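Local coordinates for protein activated BY transcription factor SSRB (PDB 2WNW) that belongs to glycosyl hydrolase family 30 and combines a TIM barrel with a beta-sandwich domain, at residues A[12-16]-A[365-369]; A[294-298]-A[309-313]. The contacts are given in a common frame with arbitrary orientation. Numbering follows the deposited sequence.

How the contacts relate
In this two-domain protein of glycosyl hydrolase family 30, one contact joins the barrel to the sandwich and the other is internal to the barrel. Contact 1 lies near the surface, its centre about 19 Å from the centre of the chain, where the end of a hairpin turn and the short strand 14-15 meet helix 365-374 through stacked aromatic rings. Contact 2, partly buried and with its centre about 12 Å from that of the chain, packs the loop leaving strand 289-294 on helix 305-322 through Val297, set on the His309 ring, and a bridging water. The two touch, because Trp310 of that helix packs its CZ3 3.6 Å from Phe15 CE1 and its CE3 3.5 Å from His365 O.

Contact 1 (A[12-16]-A[365-369]); sequences RQQFL and HSWYG
An aromatic cluster of Phe15, His365 and Tyr368 joins the beta sandwich to the TIM-barrel domain, an example of a domain seam made by rings rather than by backbone pairing. Segment 12-16 runs from the end of the turn after strand 2-9 through the short strand 14-15 to the corner before strand 17-25; Gln13, with left-handed backbone angles (58/30), and Gln14 together face Asp9 in a G1 beta bulge. The chain then extends through Phe15 (-124/141) and turns a corner at Leu16 (47/53). Segment 365-369 is helical, with Gly369 N donating to His365 O at 3.0 Å. The closest CA pair is Phe15 and Tyr368, 6.6 Å apart.

Both of these side chains are m rotamers and start toward the opposite segment. Their rings form an offset stack with centroids 4.3 Å apart and planes at 15°, while Phe15 CB lies over the tyrosine face, 3.3 Å from Tyr368 CD2. The edge of Phe15 also meets the face of His365, giving an edge-to-face pair with centroids 4.9 Å apart and planes at 71°. Trp310 of helix 305-322 adds a further ring beside Phe15. His365 also receives Gln13, whose OE1 is 3.4 Å from His365 CE1. At the corner, Leu16 (chi1 m, chi2 t) reaches the tyrosine edge, with Leu16 CD1 3.9 Å from Tyr368 CD2 and 4.5 Å from Trp367 CZ3.

Contact 2 (A[294-298]-A[309-313]); sequences EGCVP and HWHTY
This is a loop-to-helix contact between neighbouring elements of the TIM barrel, the loop that follows strand 289-294 and helix 305-322. Segment 294-298 is extended without being a regular strand, whereas 309-313 is helical, with Tyr313 N donating to His309 O at 3.1 Å. The nearest CA pairs are Val297 with His309 at 6.5 Å and Cys296 with Tyr313 at 8.2 Å.

Val297, an m rotamer pointing toward the helix, has the largest buried area of any residue here, 85 Å². Its CG2 sits over the His309 ring in a CH-pi contact, 3.6 Å from the centroid and 13° off the normal. Val297 CG1 lies 3.9 Å from Thr312 CG2 and 4.1 Å from Tyr313 CE1. A water links the polar groups, accepting from Val297 N at 2.9 Å and donating to Tyr313 OH at 2.8 Å. Tyr313 OH also hydrogen-bonds Asp330, and His309 NE2 bonds Glu300. Upstream, Glu294 forms a salt bridge with Arg87 and hydrogen-bonds a bound glycerol, probably from the crystallisation liquor. The arrangement is that of a beta-alpha unit of the eight-stranded barrel, in which the loop after the seventh strand folds against the helix it leads into.

Contact 1 (A[12-16]-A[365-369])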
loop_
_atom_site.group_PDB
_atom_site.type_symbol
_atom_site.label_atom_id
_atom_site.label_comp_id
_atom_site.label_asym_id
_atom_site.label_seq_id
_atom_site.Cartn_x
_atom_site.Cartn_y
_atom_site.Cartn_z
ATOM N N ARG A 12 26.830 -10.964 -0.874
ATOM C CA ARG A 12 27.793 -12.026 -1.152
ATOM C C ARG A 12 28.048 -12.114 -2.653
ATOM O O ARG A 12 28.668 -13.062 -3.133
ATOM C CB ARG A 12 27.295 -13.377 -0.635
ATOM C CG ARG A 12 27.301 -13.514 0.876
ATOM C CD ARG A 12 27.021 -14.953 1.274
ATOM N NE ARG A 12 26.925 -15.125 2.720
ATOM C CZ ARG A 12 26.742 -16.298 3.319
ATOM N NH1 ARG A 12 26.637 -17.406 2.595
ATOM N NH2 ARG A 12 26.661 -16.366 4.642
ATOM N N GLN A 13 27.567 -11.121 -3.392
ATOM C CA GLN A 13 27.754 -11.091 -4.838
ATOM C C GLN A 13 27.182 -12.325 -5.543
ATOM O O GLN A 13 27.700 -12.750 -6.576
ATOM C CB GLN A 13 29.246 -10.958 -5.169
ATOM C CG GLN A 13 29.897 -9.681 -4.648
ATOM C CD GLN A 13 29.590 -8.473 -5.512
ATOM O OE1 GLN A 13 28.429 -8.170 -5.786
ATOM N NE2 GLN A 13 30.636 -7.773 -5.946
ATOM N N GLN A 14 26.128 -12.905 -4.975
ATOM C CA GLN A 14 25.467 -14.070 -5.563
ATOM C C GLN A 14 24.163 -13.589 -6.188
ATOM O O GLN A 14 23.270 -13.133 -5.481
ATOM C CB GLN A 14 25.145 -15.117 -4.496
ATOM C CG GLN A 14 26.050 -16.330 -4.524
ATOM C CD GLN A 14 27.491 -15.982 -4.245
ATOM O OE1 GLN A 14 27.831 -15.539 -3.150
ATOM N NE2 GLN A 14 28.350 -16.177 -5.239
ATOM N N PHE A 15 24.050 -13.702 -7.506
ATOM C CA PHE A 15 22.848 -13.239 -8.191
ATOM C C PHE A 15 22.142 -14.281 -9.046
ATOM O O PHE A 15 22.777 -15.078 -9.735
ATOM C CB PHE A 15 23.188 -12.039 -9.077
ATOM C CG PHE A 15 23.625 -10.825 -8.316
ATOM C CD1 PHE A 15 22.692 -10.022 -7.664
ATOM C CD2 PHE A 15 24.969 -10.476 -8.255
ATOM C CE1 PHE A 15 23.090 -8.891 -6.963
ATOM C CE2 PHE A 15 25.380 -9.343 -7.552
ATOM C CZ PHE A 15 24.439 -8.551 -6.905
ATOM N N LEU A 16 20.814 -14.245 -8.996
ATOM C CA LEU A 16 19.964 -15.130 -9.777
ATOM C C LEU A 16 20.378 -16.599 -9.732
ATOM O O LEU A 16 20.557 -17.238 -10.772
ATOM C CB LEU A 16 19.927 -14.640 -11.229
ATOM C CG LEU A 16 19.463 -13.191 -11.434
ATOM C CD1 LEU A 16 19.674 -12.783 -12.882
ATOM C CD2 LEU A 16 17.997 -13.053 -11.043
ATOM N N HIS A 365 24.443 -3.952 -10.102
ATOM C CA HIS A 365 23.422 -4.620 -9.298
ATOM C C HIS A 365 22.022 -4.442 -9.886
ATOM O O HIS A 365 21.210 -5.368 -9.870
ATOM C CB HIS A 365 23.435 -4.088 -7.856
ATOM C CG HIS A 365 24.507 -4.684 -6.992
ATOM N ND1 HIS A 365 25.755 -5.020 -7.473
ATOM C CD2 HIS A 365 24.529 -4.964 -5.667
ATOM C CE1 HIS A 365 26.498 -5.480 -6.481
ATOM N NE2 HIS A 365 25.779 -5.456 -5.375
ATOM N N SER A 366 21.741 -3.249 -10.398
ATOM C CA SER A 366 20.431 -2.957 -10.972
ATOM C C SER A 366 20.037 -3.930 -12.083
ATOM O O SER A 366 18.866 -4.269 -12.222
ATOM C CB SER A 366 20.397 -1.522 -11.500
ATOM O OG SER A 366 21.392 -1.327 -12.489
ATOM N N TRP A 367 21.007 -4.388 -12.868
ATOM C CA TRP A 367 20.708 -5.326 -13.947
ATOM C C TRP A 367 20.092 -6.600 -13.364
ATOM O O TRP A 367 19.105 -7.111 -13.888
ATOM C CB TRP A 367 21.978 -5.682 -14.730
ATOM C CG TRP A 367 21.710 -6.482 -15.983
ATOM C CD1 TRP A 367 21.327 -5.995 -17.201
ATOM C CD2 TRP A 367 21.781 -7.908 -16.126
ATOM N NE1 TRP A 367 21.155 -7.030 -18.097
ATOM C CE2 TRP A 367 21.426 -8.215 -17.462
ATOM C CE3 TRP A 367 22.108 -8.958 -15.256
ATOM C CZ2 TRP A 367 21.387 -9.530 -17.948
ATOM C CZ3 TRP A 367 22.071 -10.266 -15.738
ATOM C CH2 TRP A 367 21.712 -10.537 -17.074
ATOM N N TYR A 368 20.669 -7.104 -12.276
ATOM C CA TYR A 368 20.150 -8.315 -11.642
ATOM C C TYR A 368 18.823 -8.041 -10.942
ATOM O O TYR A 368 17.949 -8.903 -10.907
ATOM C CB TYR A 368 21.157 -8.887 -10.639
ATOM C CG TYR A 368 22.483 -9.243 -11.264
ATOM C CD1 TYR A 368 23.553 -8.350 -11.230
ATOM C CD2 TYR A 368 22.655 -10.456 -11.931
ATOM C CE1 TYR A 368 24.762 -8.653 -11.848
ATOM C CE2 TYR A 368 23.861 -10.769 -12.555
ATOM C CZ TYR A 368 24.907 -9.863 -12.511
ATOM O OH TYR A 368 26.093 -10.157 -13.144
ATOM N N GLY A 369 18.678 -6.836 -10.394
ATOM C CA GLY A 369 17.441 -6.471 -9.727
ATOM C C GLY A 369 16.285 -6.490 -10.711
ATOM O O GLY A 369 15.230 -7.055 -10.434
#

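Contact 2 (A[294-298]-A[309-313])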
loop_
_atom_site.group_PDB
_atom_site.type_symbol
_atom_site.label_atom_id
_atom_site.label_comp_id
_atom_site.label_asym_id
_atom_site.label_seq_id
_atom_site.Cartn_x
_atom_site.Cartn_y
_atom_site.Cartn_z
ATOM N N GLU A 294 10.342 5.791 -17.039
ATOM C CA GLU A 294 11.745 6.158 -16.910
ATOM C C GLU A 294 12.231 6.331 -15.480
ATOM O O GLU A 294 11.537 6.880 -14.630
ATOM C CB GLU A 294 12.029 7.453 -17.675
ATOM C CG GLU A 294 13.511 7.781 -17.771
ATOM C CD GLU A 294 13.770 9.259 -17.972
ATOM O OE1 GLU A 294 13.255 9.831 -18.957
ATOM O OE2 GLU A 294 14.495 9.847 -17.141
ATOM N N GLY A 295 13.450 5.866 -15.241
ATOM C CA GLY A 295 14.065 5.987 -13.939
ATOM C C GLY A 295 15.519 5.575 -14.060
ATOM O O GLY A 295 15.874 4.787 -14.941
ATOM N N CYS A 296 16.364 6.129 -13.197
ATOM C CA CYS A 296 17.783 5.791 -13.181
ATOM C C CYS A 296 18.374 6.295 -11.873
ATOM O O CYS A 296 17.707 7.000 -11.107
ATOM C CB CYS A 296 18.523 6.433 -14.367
ATOM S SG CYS A 296 18.738 8.239 -14.278
ATOM N N VAL A 297 19.621 5.919 -11.614
ATOM C CA VAL A 297 20.320 6.344 -10.412
ATOM C C VAL A 297 21.621 7.001 -10.857
ATOM O O VAL A 297 22.132 6.711 -11.938
ATOM C CB VAL A 297 20.642 5.142 -9.481
ATOM C CG1 VAL A 297 19.344 4.520 -8.963
ATOM C CG2 VAL A 297 21.463 4.101 -10.228
ATOM N N PRO A 298 22.170 7.901 -10.035
ATOM C CA PRO A 298 23.420 8.574 -10.400
ATOM C C PRO A 298 24.647 7.689 -10.211
ATOM O O PRO A 298 24.566 6.613 -9.609
ATOM C CB PRO A 298 23.438 9.778 -9.465
ATOM C CG PRO A 298 22.806 9.222 -8.220
ATOM C CD PRO A 298 21.625 8.441 -8.775
ATOM N N HIS A 309 21.504 1.272 -5.053
ATOM C CA HIS A 309 20.912 1.244 -6.389
ATOM C C HIS A 309 20.010 0.022 -6.532
ATOM O O HIS A 309 18.943 0.085 -7.145
ATOM C CB HIS A 309 22.017 1.234 -7.444
ATOM C CG HIS A 309 22.871 2.465 -7.426
ATOM N ND1 HIS A 309 23.971 2.622 -8.241
ATOM C CD2 HIS A 309 22.791 3.594 -6.681
ATOM C CE1 HIS A 309 24.533 3.794 -7.999
ATOM N NE2 HIS A 309 23.836 4.403 -7.056
ATOM N N TRP A 310 20.457 -1.085 -5.952
ATOM C CA TRP A 310 19.720 -2.343 -5.948
ATOM C C TRP A 310 18.375 -2.077 -5.277
ATOM O O TRP A 310 17.315 -2.421 -5.809
ATOM C CB TRP A 310 20.553 -3.376 -5.172
ATOM C CG TRP A 310 19.867 -4.630 -4.702
ATOM C CD1 TRP A 310 19.387 -4.877 -3.443
ATOM C CD2 TRP A 310 19.706 -5.854 -5.436
ATOM N NE1 TRP A 310 18.954 -6.177 -3.345
ATOM C CE2 TRP A 310 19.136 -6.799 -4.553
ATOM C CE3 TRP A 310 19.991 -6.244 -6.753
ATOM C CZ2 TRP A 310 18.847 -8.116 -4.944
ATOM C CZ3 TRP A 310 19.704 -7.556 -7.142
ATOM C CH2 TRP A 310 19.138 -8.474 -6.238
ATOM N N HIS A 311 18.425 -1.431 -4.117
ATOM C CA HIS A 311 17.214 -1.094 -3.380
ATOM C C HIS A 311 16.285 -0.174 -4.162
ATOM O O HIS A 311 15.085 -0.409 -4.229
ATOM C CB HIS A 311 17.552 -0.400 -2.061
ATOM C CG HIS A 311 16.357 0.183 -1.376
ATOM N ND1 HIS A 311 15.442 -0.588 -0.691
ATOM C CD2 HIS A 311 15.891 1.454 -1.325
ATOM C CE1 HIS A 311 14.462 0.183 -0.252
ATOM N NE2 HIS A 311 14.711 1.426 -0.623
ATOM N N THR A 312 16.838 0.892 -4.733
ATOM C CA THR A 312 16.017 1.845 -5.477
ATOM C C THR A 312 15.193 1.178 -6.573
ATOM O O THR A 312 13.991 1.421 -6.679
ATOM C CB THR A 312 16.891 2.970 -6.080
ATOM O OG1 THR A 312 17.490 3.717 -5.012
ATOM C CG2 THR A 312 16.058 3.909 -6.943
ATOM N N TYR A 313 15.827 0.328 -7.376
ATOM C CA TYR A 313 15.115 -0.349 -8.452
ATOM C C TYR A 313 14.055 -1.318 -7.939
ATOM O O TYR A 313 12.895 -1.255 -8.356
ATOM C CB TYR A 313 16.094 -1.108 -9.363
ATOM C CG TYR A 313 16.654 -0.274 -10.497
ATOM C CD1 TYR A 313 17.740 0.582 -10.298
ATOM C CD2 TYR A 313 16.069 -0.314 -11.765
ATOM C CE1 TYR A 313 18.228 1.381 -11.341
ATOM C CE2 TYR A 313 16.543 0.480 -12.808
ATOM C CZ TYR A 313 17.621 1.322 -12.591
ATOM O OH TYR A 313 18.074 2.107 -13.624
HETATM O O HOH W 1 20.316 3.684 -13.387
#